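Local structure of phosphotransferase system, HPr-related proteins (Thermoanaerobacter tengcongensis, 3LE1) at residues L63-D68 and E72-L77. The protein probably serves as the general, non-sugar-specific phosphocarrier of the phosphoenolpyruvate-dependent sugar phosphotransferase system, which phosphorylates sugars as they enter the cell. Residues are numbered along the deposited sequence; the frame is centred on the assembly and turned at random.
Sequences LSAEGD and EAIKAL
The flat group of this contact is the peptide joining Ser64 to Ala65, and a methyl of Ile74 rests on one of its faces. Ile74 CD1 lies 3.7 Å from Ser64 C, almost along the normal to the amide plane, so the contact is made over the face. The Ser64 side chain, with CB and OG, leaves from the other face. Neighbouring strands line the edges: Ser64 pairs through its backbone with Trp34, whereas Ala65 pairs with Lys2.

Two side chains of the strand flank the same methyl. Leu63 CB is 3.7 Å from Ile74 CD1, and Ala65 CB is 3.8 Å from it. Being two positions apart, Leu63 and Ala65 both direct CB to the helix, while Ser64 between them directs its own away. Ala65 CB packs slightly closer, at 3.6 Å, against Ile74 CG1. Two torsions deliver the methyl: CG1 stands opposite the carbonyl carbon (chi1 -68°), and a second bend (chi2 -62°) lays CD1 over the peptide.

These contacts join strand 60-66 to helix 70-82 in the open-faced beta-sandwich of HPr, whose four-stranded antiparallel sheet has order 1-4-2-3. The local axes come within 8.2 Å at 153°, consistent with a chain that doubles back through a short turn, where Gly67 N is hydrogen-bonded to Glu70 OE1.

One helical turn beyond Ile74, Leu77 extends the apolar seam. Its CB meets Leu63 CD1 at 4.1 Å, a looser approach in which the two leucine side chains cross at a slant. Leu63 therefore touches both helix residues, through CB and through a terminal methyl. Phe22 of helix 16-26 contacts both leucines, and Val4 on the adjoining strand touches Leu63 and Ile74.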
ATOM      1  N   LEU A  63       2.471  -6.151  -1.311  1.00 13.55           N
ATOM      2  CA  LEU A  63       3.171  -5.118  -0.552  1.00 12.27           C
ATOM      3  C   LEU A  63       4.508  -5.669  -0.094  1.00 13.63           C
ATOM      4  O   LEU A  63       4.582  -6.781   0.424  1.00 12.62           O
ATOM      5  CB  LEU A  63       2.363  -4.728   0.686  1.00 11.51           C
ATOM      6  CG  LEU A  63       0.898  -4.375   0.462  1.00 13.03           C
ATOM      7  CD1 LEU A  63       0.205  -4.210   1.809  1.00 14.22           C
ATOM      8  CD2 LEU A  63       0.792  -3.114  -0.394  1.00 11.51           C
ATOM      9  N   SER A  64       5.568  -4.905  -0.280  1.00 13.83           N
ATOM     10  CA  SER A  64       6.865  -5.356   0.196  1.00 15.50           C
ATOM     11  C   SER A  64       7.615  -4.226   0.881  1.00 14.02           C
ATOM     12  O   SER A  64       7.398  -3.049   0.593  1.00 14.41           O
ATOM     13  CB  SER A  64       7.684  -5.988  -0.939  1.00 17.77           C
ATOM     14  OG  SER A  64       8.136  -5.020  -1.862  1.00 20.66           O
ATOM     15  N   ALA A  65       8.511  -4.583   1.797  1.00 14.14           N
ATOM     16  CA  ALA A  65       9.247  -3.573   2.522  1.00 16.03           C
ATOM     17  C   ALA A  65      10.600  -4.120   2.948  1.00 17.13           C
ATOM     18  O   ALA A  65      10.715  -5.303   3.292  1.00 17.55           O
ATOM     19  CB  ALA A  65       8.460  -3.108   3.737  1.00 16.68           C
ATOM     20  N   GLU A  66      11.617  -3.270   2.890  1.00 14.96           N
ATOM     21  CA  GLU A  66      12.933  -3.619   3.413  1.00 14.70           C
ATOM     22  C   GLU A  66      13.516  -2.466   4.222  1.00 14.57           C
ATOM     23  O   GLU A  66      13.643  -1.344   3.723  1.00 15.21           O
ATOM     24  CB  GLU A  66      13.871  -4.038   2.287  1.00 15.46           C
ATOM     25  CG  GLU A  66      15.190  -4.591   2.787  1.00 18.02           C
ATOM     26  N   GLY A  67      13.834  -2.743   5.483  1.00 15.22           N
ATOM     27  CA  GLY A  67      14.348  -1.729   6.394  1.00 12.89           C
ATOM     28  C   GLY A  67      14.243  -2.172   7.839  1.00 12.84           C
ATOM     29  O   GLY A  67      13.842  -3.311   8.108  1.00 11.53           O
ATOM     30  N   ASP A  68      14.600  -1.300   8.779  1.00 12.53           N
ATOM     31  CA  ASP A  68      14.616  -1.706  10.192  1.00 15.12           C
ATOM     32  C   ASP A  68      13.229  -1.927  10.791  1.00 14.05           C
ATOM     33  O   ASP A  68      13.096  -2.539  11.856  1.00 12.95           O
ATOM     34  CB  ASP A  68      15.450  -0.757  11.071  1.00 19.17           C
ATOM     35  CG  ASP A  68      14.793   0.602  11.289  1.00 23.36           C
ATOM     36  OD1 ASP A  68      13.584   0.760  11.018  1.00 24.24           O
ATOM     37  OD2 ASP A  68      15.494   1.531  11.750  1.00 25.09           O
ATOM     38  N   GLU A  72       6.565  -4.162  10.610  1.00 17.79           N
ATOM     39  CA  GLU A  72       5.471  -3.364  11.156  1.00 15.16           C
ATOM     40  C   GLU A  72       4.954  -2.312  10.170  1.00 13.93           C
ATOM     41  O   GLU A  72       3.784  -1.919  10.234  1.00 13.03           O
ATOM     42  CB  GLU A  72       5.879  -2.749  12.490  1.00 14.62           C
ATOM     43  CG  GLU A  72       5.870  -3.822  13.575  1.00 15.91           C
ATOM     44  CD  GLU A  72       6.780  -3.508  14.746  1.00 15.91           C
ATOM     45  OE1 GLU A  72       8.019  -3.407  14.549  1.00 11.10           O
ATOM     46  OE2 GLU A  72       6.238  -3.403  15.869  1.00 19.05           O
ATOM     47  N   ALA A  73       5.808  -1.905   9.238  1.00 15.40           N
ATOM     48  CA  ALA A  73       5.386  -1.068   8.129  1.00 16.53           C
ATOM     49  C   ALA A  73       4.350  -1.832   7.301  1.00 15.51           C
ATOM     50  O   ALA A  73       3.259  -1.310   6.996  1.00 16.28           O
ATOM     51  CB  ALA A  73       6.577  -0.679   7.270  1.00 15.48           C
ATOM     52  N   ILE A  74       4.658  -3.085   6.957  1.00 13.10           N
ATOM     53  CA  ILE A  74       3.712  -3.874   6.181  1.00 13.29           C
ATOM     54  C   ILE A  74       2.433  -4.096   6.994  1.00 14.59           C
ATOM     55  O   ILE A  74       1.332  -3.939   6.480  1.00 16.73           O
ATOM     56  CB  ILE A  74       4.340  -5.208   5.712  1.00 13.16           C
ATOM     57  CG1 ILE A  74       5.436  -4.928   4.665  1.00 11.66           C
ATOM     58  CG2 ILE A  74       3.274  -6.138   5.154  1.00 14.68           C
ATOM     59  CD1 ILE A  74       4.893  -4.237   3.406  1.00 12.39           C
ATOM     60  N   LYS A  75       2.577  -4.423   8.275  1.00 14.86           N
ATOM     61  CA  LYS A  75       1.407  -4.661   9.112  1.00 17.32           C
ATOM     62  C   LYS A  75       0.497  -3.432   9.161  1.00 17.06           C
ATOM     63  O   LYS A  75      -0.735  -3.544   9.103  1.00 18.20           O
ATOM     64  CB  LYS A  75       1.816  -5.050  10.525  1.00 18.82           C
ATOM     65  CG  LYS A  75       0.630  -5.171  11.449  1.00 21.79           C
ATOM     66  CD  LYS A  75       0.937  -6.018  12.646  1.00 23.29           C
ATOM     67  N   ALA A  76       1.106  -2.254   9.252  1.00 17.70           N
ATOM     68  CA  ALA A  76       0.336  -1.015   9.325  1.00 16.77           C
ATOM     69  C   ALA A  76      -0.501  -0.810   8.060  1.00 15.14           C
ATOM     70  O   ALA A  76      -1.650  -0.340   8.104  1.00 14.80           O
ATOM     71  CB  ALA A  76       1.263   0.164   9.541  1.00 16.48           C
ATOM     72  N   LEU A  77       0.077  -1.171   6.924  1.00 14.51           N
ATOM     73  CA  LEU A  77      -0.623  -1.042   5.649  1.00 16.11           C
ATOM     74  C   LEU A  77      -1.716  -2.102   5.501  1.00 17.70           C
ATOM     75  O   LEU A  77      -2.824  -1.818   5.013  1.00 17.33           O
ATOM     76  CB  LEU A  77       0.387  -1.132   4.504  1.00 13.02           C
ATOM     77  CG  LEU A  77       1.303   0.093   4.452  1.00 12.83           C
ATOM     78  CD1 LEU A  77       2.493  -0.140   3.525  1.00 12.16           C
ATOM     79  CD2 LEU A  77       0.553   1.375   4.067  1.00 14.92           C
TER